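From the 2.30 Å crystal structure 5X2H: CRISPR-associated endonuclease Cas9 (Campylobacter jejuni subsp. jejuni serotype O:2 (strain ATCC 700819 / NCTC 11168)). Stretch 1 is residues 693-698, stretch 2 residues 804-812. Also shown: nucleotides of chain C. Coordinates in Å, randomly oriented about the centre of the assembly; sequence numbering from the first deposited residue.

Stretch 1, residues 693-698: NKFYAV
Stretch 2 (804-812) GIQNLKVFE

This is a small, mainly apolar contact in which one phenylalanine, Phe 695, is buried against a beta turn and the strand that follows it, with a single backbone hydrogen bond fixing the register. No two touching residues are closer than 108 positions in sequence, and the stretches bury 447 Å² between them, both sides summed.

Stretch 1 enters through a loop: Asn 693 has positive phi (65/14), Lys 694 turns extended (-81/148), and a strand begins at Phe 695 and continues beyond Val 698, with phi between -97 and -143° and psi between 112 and 151° over residues 695-698. Stretch 2 makes a type I turn from Ile 805 to Leu 808. Gln 806 (-61/-41) and Asn 807 (-110/23) occupy its corners, and Leu 808 N closes it on Ile 805 O at 3.3 Å. Leu 808 then extends (-61/136), Lys 809 bends back (-76/-37), and strand begins at Val 810 (-131/134), followed by Phe 811 (-154/92).

The register is set where the CA atoms of Phe 695 and Gln 806 come within 4.4 Å. Phe 695 N donates to Gln 806 O at 3.0 Å and 160°, so a corner carbonyl of the turn serves the first residue of the strand. CA-H...O contacts reinforce the pairing: Lys 694 CA lies 3.2 Å from the same Gln 806 O, and Gln 806 CA lies 3.5 Å from Phe 695 O, the latter nearly straight at 159°.

Phe 695 (chi1 m, -66°; chi2 -84°) has its CA-to-CB bond sideways, yet gives the largest covered area, 132 Å². Phe 811 (t, chi2 5°) points toward stretch 1 and places CB over one face of that ring, 3.8 Å from the centroid and 3.6 Å from Phe 695 CZ. Its own ring presents an edge to the Phe 695 face, centroids 5.3 Å apart and planes at 69°. Near the plane of the Phe 695 ring, Leu 808 O meets the edge at CE2, 3.4 Å away, while Leu 808 CB lies 4.2 Å from Phe 695 CD2.

Farther along the strand, Ala 697 points toward the turn, and its CB meets Ile 805 CD1 at 3.6 Å. Ile 805 (p, t) starts sideways but brings its end nearer; a small side chain here meets a long one.

The periphery is looser. Gln 806 (t, t) passes its CG 3.9 Å from Lys 694 CB. Lys 694 is m, then t at chi2, chi3 and chi4, and its CE lies 3.6 Å from Asn 807 OD1. Asn 807 (m) donates a hydrogen bond from ND2 to O5' of DC1 of chain C at 2.7 Å and 152°, tying the turn to the nucleic acid.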

ATOM      1  N   ASN A 693      19.020   3.391 -43.248  1.00 50.82           N
ATOM      2  CA  ASN A 693      17.813   3.977 -42.672  1.00 49.32           C
ATOM      3  C   ASN A 693      16.920   2.951 -41.982  1.00 46.93           C
ATOM      4  O   ASN A 693      15.761   3.253 -41.671  1.00 44.16           O
ATOM      5  CB  ASN A 693      17.008   4.750 -43.723  1.00 49.99           C
ATOM      6  CG  ASN A 693      17.769   5.932 -44.279  1.00 54.83           C
ATOM      7  OD1 ASN A 693      18.426   6.661 -43.537  1.00 60.26           O
ATOM      8  ND2 ASN A 693      17.695   6.124 -45.591  1.00 52.11           N
ATOM      9  N   LYS A 694      17.425   1.749 -41.725  1.00 46.47           N
ATOM     10  CA  LYS A 694      16.652   0.750 -41.003  1.00 45.21           C
ATOM     11  C   LYS A 694      16.720   1.007 -39.503  1.00 42.78           C
ATOM     12  O   LYS A 694      17.719   1.511 -38.981  1.00 43.50           O
ATOM     13  CB  LYS A 694      17.157  -0.656 -41.328  1.00 46.71           C
ATOM     14  CG  LYS A 694      16.979  -1.043 -42.790  1.00 52.17           C
ATOM     15  CD  LYS A 694      17.478  -2.452 -43.058  1.00 56.97           C
ATOM     16  CE  LYS A 694      17.213  -2.873 -44.496  1.00 60.50           C
ATOM     17  NZ  LYS A 694      17.711  -4.254 -44.771  1.00 58.73           N
ATOM     18  N   PHE A 695      15.640   0.662 -38.810  1.00 39.20           N
ATOM     19  CA  PHE A 695      15.513   0.945 -37.387  1.00 37.29           C
ATOM     20  C   PHE A 695      15.891  -0.272 -36.553  1.00 38.98           C
ATOM     21  O   PHE A 695      15.748  -1.419 -36.985  1.00 37.39           O
ATOM     22  CB  PHE A 695      14.092   1.400 -37.047  1.00 35.21           C
ATOM     23  CG  PHE A 695      13.727   2.723 -37.656  1.00 37.62           C
ATOM     24  CD1 PHE A 695      14.070   3.908 -37.026  1.00 33.57           C
ATOM     25  CD2 PHE A 695      13.064   2.782 -38.875  1.00 37.87           C
ATOM     26  CE1 PHE A 695      13.746   5.130 -37.589  1.00 35.97           C
ATOM     27  CE2 PHE A 695      12.736   3.998 -39.445  1.00 39.33           C
ATOM     28  CZ  PHE A 695      13.078   5.177 -38.801  1.00 37.45           C
ATOM     29  N   TYR A 696      16.389   0.001 -35.346  1.00 36.60           N
ATOM     30  CA  TYR A 696      16.860  -1.024 -34.428  1.00 34.55           C
ATOM     31  C   TYR A 696      16.492  -0.621 -33.008  1.00 39.10           C
ATOM     32  O   TYR A 696      16.452   0.568 -32.675  1.00 38.67           O
ATOM     33  CB  TYR A 696      18.374  -1.237 -34.569  1.00 35.91           C
ATOM     34  CG  TYR A 696      18.781  -1.704 -35.951  1.00 36.32           C
ATOM     35  CD1 TYR A 696      19.109  -0.792 -36.950  1.00 39.38           C
ATOM     36  CD2 TYR A 696      18.816  -3.056 -36.266  1.00 41.48           C
ATOM     37  CE1 TYR A 696      19.471  -1.217 -38.221  1.00 38.09           C
ATOM     38  CE2 TYR A 696      19.178  -3.491 -37.536  1.00 39.37           C
ATOM     39  CZ  TYR A 696      19.505  -2.567 -38.508  1.00 39.35           C
ATOM     40  OH  TYR A 696      19.864  -2.992 -39.770  1.00 42.25           O
ATOM     41  N   ALA A 697      16.213  -1.622 -32.171  1.00 33.84           N
ATOM     42  CA  ALA A 697      15.672  -1.382 -30.841  1.00 32.26           C
ATOM     43  C   ALA A 697      16.508  -2.078 -29.780  1.00 35.70           C
ATOM     44  O   ALA A 697      16.872  -3.248 -29.929  1.00 34.79           O
ATOM     45  CB  ALA A 697      14.221  -1.856 -30.736  1.00 29.54           C
ATOM     46  N   VAL A 698      16.791  -1.352 -28.703  1.00 34.70           N
ATOM     47  CA  VAL A 698      17.504  -1.865 -27.541  1.00 31.31           C
ATOM     48  C   VAL A 698      16.502  -1.941 -26.386  1.00 31.58           C
ATOM     49  O   VAL A 698      16.035  -0.897 -25.908  1.00 31.68           O
ATOM     50  CB  VAL A 698      18.705  -0.984 -27.176  1.00 33.45           C
ATOM     51  CG1 VAL A 698      19.383  -1.504 -25.912  1.00 34.70           C
ATOM     52  CG2 VAL A 698      19.692  -0.930 -28.331  1.00 32.31           C
ATOM     53  N   GLY A 804       6.550  -4.814 -37.505  1.00 37.72           N
ATOM     54  CA  GLY A 804       7.999  -4.745 -37.608  1.00 36.33           C
ATOM     55  C   GLY A 804       8.496  -3.310 -37.658  1.00 40.85           C
ATOM     56  O   GLY A 804       7.894  -2.438 -38.289  1.00 43.39           O
ATOM     57  N   ILE A 805       9.619  -3.066 -36.978  1.00 38.64           N
ATOM     58  CA  ILE A 805      10.198  -1.729 -36.923  1.00 39.91           C
ATOM     59  C   ILE A 805      11.309  -1.523 -37.948  1.00 41.47           C
ATOM     60  O   ILE A 805      11.555  -0.374 -38.347  1.00 43.36           O
ATOM     61  CB  ILE A 805      10.741  -1.411 -35.512  1.00 39.76           C
ATOM     62  CG1 ILE A 805      12.116  -2.048 -35.310  1.00 38.98           C
ATOM     63  CG2 ILE A 805       9.796  -1.907 -34.444  1.00 40.21           C
ATOM     64  CD1 ILE A 805      12.764  -1.688 -33.999  1.00 40.56           C
ATOM     65  N   GLN A 806      11.975  -2.592 -38.391  1.00 39.24           N
ATOM     66  CA  GLN A 806      13.226  -2.434 -39.127  1.00 38.82           C
ATOM     67  C   GLN A 806      13.025  -1.651 -40.418  1.00 38.40           C
ATOM     68  O   GLN A 806      13.845  -0.794 -40.764  1.00 41.89           O
ATOM     69  CB  GLN A 806      13.841  -3.803 -39.417  1.00 40.74           C
ATOM     70  CG  GLN A 806      15.270  -3.737 -39.929  1.00 49.85           C
ATOM     71  CD  GLN A 806      15.853  -5.110 -40.217  1.00 56.47           C
ATOM     72  OE1 GLN A 806      17.047  -5.342 -40.025  1.00 60.62           O
ATOM     73  NE2 GLN A 806      15.011  -6.026 -40.683  1.00 54.48           N
ATOM     74  N   ASN A 807      11.935  -1.918 -41.137  1.00 36.81           N
ATOM     75  CA  ASN A 807      11.706  -1.315 -42.444  1.00 43.70           C
ATOM     76  C   ASN A 807      10.579  -0.291 -42.428  1.00 44.19           C
ATOM     77  O   ASN A 807       9.989  -0.011 -43.477  1.00 46.18           O
ATOM     78  CB  ASN A 807      11.424  -2.401 -43.483  1.00 48.12           C
ATOM     79  CG  ASN A 807      12.578  -3.366 -43.635  1.00 51.50           C
ATOM     80  OD1 ASN A 807      13.738  -2.959 -43.691  1.00 52.92           O
ATOM     81  ND2 ASN A 807      12.269  -4.656 -43.686  1.00 51.37           N
ATOM     82  N   LEU A 808      10.271   0.277 -41.264  1.00 39.33           N
ATOM     83  CA  LEU A 808       9.256   1.318 -41.189  1.00 41.62           C
ATOM     84  C   LEU A 808       9.659   2.510 -42.046  1.00 45.19           C
ATOM     85  O   LEU A 808      10.816   2.942 -42.033  1.00 47.00           O
ATOM     86  CB  LEU A 808       9.048   1.758 -39.739  1.00 36.61           C
ATOM     87  CG  LEU A 808       8.198   0.855 -38.843  1.00 37.02           C
ATOM     88  CD1 LEU A 808       8.165   1.387 -37.407  1.00 34.65           C
ATOM     89  CD2 LEU A 808       6.793   0.734 -39.401  1.00 36.34           C
ATOM     90  N   LYS A 809       8.697   3.033 -42.808  1.00 42.54           N
ATOM     91  CA  LYS A 809       8.976   4.195 -43.645  1.00 46.12           C
ATOM     92  C   LYS A 809       9.032   5.470 -42.812  1.00 44.38           C
ATOM     93  O   LYS A 809       9.847   6.359 -43.083  1.00 43.68           O
ATOM     94  CB  LYS A 809       7.923   4.301 -44.750  1.00 46.55           C
ATOM     95  CG  LYS A 809       8.063   5.524 -45.627  1.00 52.70           C
ATOM     96  CD  LYS A 809       7.029   5.523 -46.746  1.00 58.11           C
ATOM     97  CE  LYS A 809       7.107   6.796 -47.569  1.00 61.74           C
ATOM     98  NZ  LYS A 809       6.166   6.768 -48.725  1.00 69.65           N
ATOM     99  N   VAL A 810       8.181   5.572 -41.792  1.00 42.65           N
ATOM    100  CA  VAL A 810       8.165   6.702 -40.868  1.00 44.52           C
ATOM    101  C   VAL A 810       8.152   6.151 -39.448  1.00 43.48           C
ATOM    102  O   VAL A 810       7.388   5.227 -39.144  1.00 42.64           O
ATOM    103  CB  VAL A 810       6.953   7.624 -41.106  1.00 43.40           C
ATOM    104  CG1 VAL A 810       6.838   8.662 -39.995  1.00 42.04           C
ATOM    105  CG2 VAL A 810       7.060   8.302 -42.461  1.00 43.14           C
ATOM    106  N   PHE A 811       9.001   6.707 -38.585  1.00 41.86           N
ATOM    107  CA  PHE A 811       9.083   6.272 -37.188  1.00 40.77           C
ATOM    108  C   PHE A 811       9.596   7.473 -36.389  1.00 41.53           C
ATOM    109  O   PHE A 811      10.806   7.670 -36.252  1.00 39.93           O
ATOM    110  CB  PHE A 811       9.986   5.057 -37.036  1.00 40.99           C
ATOM    111  CG  PHE A 811       9.817   4.326 -35.733  1.00 39.27           C
ATOM    112  CD1 PHE A 811       8.831   4.696 -34.833  1.00 39.07           C
ATOM    113  CD2 PHE A 811      10.653   3.270 -35.401  1.00 41.19           C
ATOM    114  CE1 PHE A 811       8.679   4.025 -33.630  1.00 41.01           C
ATOM    115  CE2 PHE A 811      10.504   2.593 -34.199  1.00 39.76           C
ATOM    116  CZ  PHE A 811       9.515   2.972 -33.314  1.00 38.26           C
ATOM    117  N   GLU A 812       8.658   8.274 -35.878  1.00 45.51           N
ATOM    118  CA  GLU A 812       8.965   9.536 -35.221  1.00 47.97           C
ATOM    119  C   GLU A 812       8.267   9.600 -33.870  1.00 44.72           C
ATOM    120  O   GLU A 812       7.176   9.055 -33.693  1.00 47.49           O
ATOM    121  CB  GLU A 812       8.531  10.734 -36.077  1.00 56.38           C
ATOM    122  CG  GLU A 812       9.029  10.706 -37.517  1.00 65.05           C
ATOM    123  CD  GLU A 812      10.355  11.419 -37.696  1.00 70.18           C
ATOM    124  OE1 GLU A 812      10.732  12.218 -36.811  1.00 71.95           O
ATOM    125  OE2 GLU A 812      11.022  11.183 -38.727  1.00 71.78           O
TER
ATOM    126  O5'  DC C   1       9.958  -5.693 -42.812  1.00 61.25           O
ATOM    127  C5'  DC C   1       9.684  -7.016 -42.383  1.00 50.29           C
ATOM    128  C4'  DC C   1       8.212  -7.342 -42.554  1.00 52.94           C
ATOM    129  O4'  DC C   1       8.030  -8.781 -42.517  1.00 52.07           O
ATOM    130  C3'  DC C   1       7.292  -6.793 -41.473  1.00 48.44           C
ATOM    131  O3'  DC C   1       5.987  -6.604 -42.018  1.00 49.32           O
ATOM    132  C2'  DC C   1       7.318  -7.917 -40.443  1.00 46.31           C
ATOM    133  C1'  DC C   1       7.330  -9.150 -41.345  1.00 46.76           C
ATOM    134  N1   DC C   1       8.019 -10.326 -40.748  1.00 49.08           N
ATOM    135  C2   DC C   1       7.275 -11.452 -40.384  1.00 48.33           C
ATOM    136  O2   DC C   1       6.052 -11.445 -40.556  1.00 47.31           O
ATOM    137  N3   DC C   1       7.919 -12.522 -39.849  1.00 50.39           N
ATOM    138  C4   DC C   1       9.242 -12.489 -39.678  1.00 51.64           C
ATOM    139  N4   DC C   1       9.832 -13.566 -39.148  1.00 45.78           N
ATOM    140  C5   DC C   1      10.019 -11.349 -40.047  1.00 51.53           C
ATOM    141  C6   DC C   1       9.372 -10.301 -40.573  1.00 49.82           C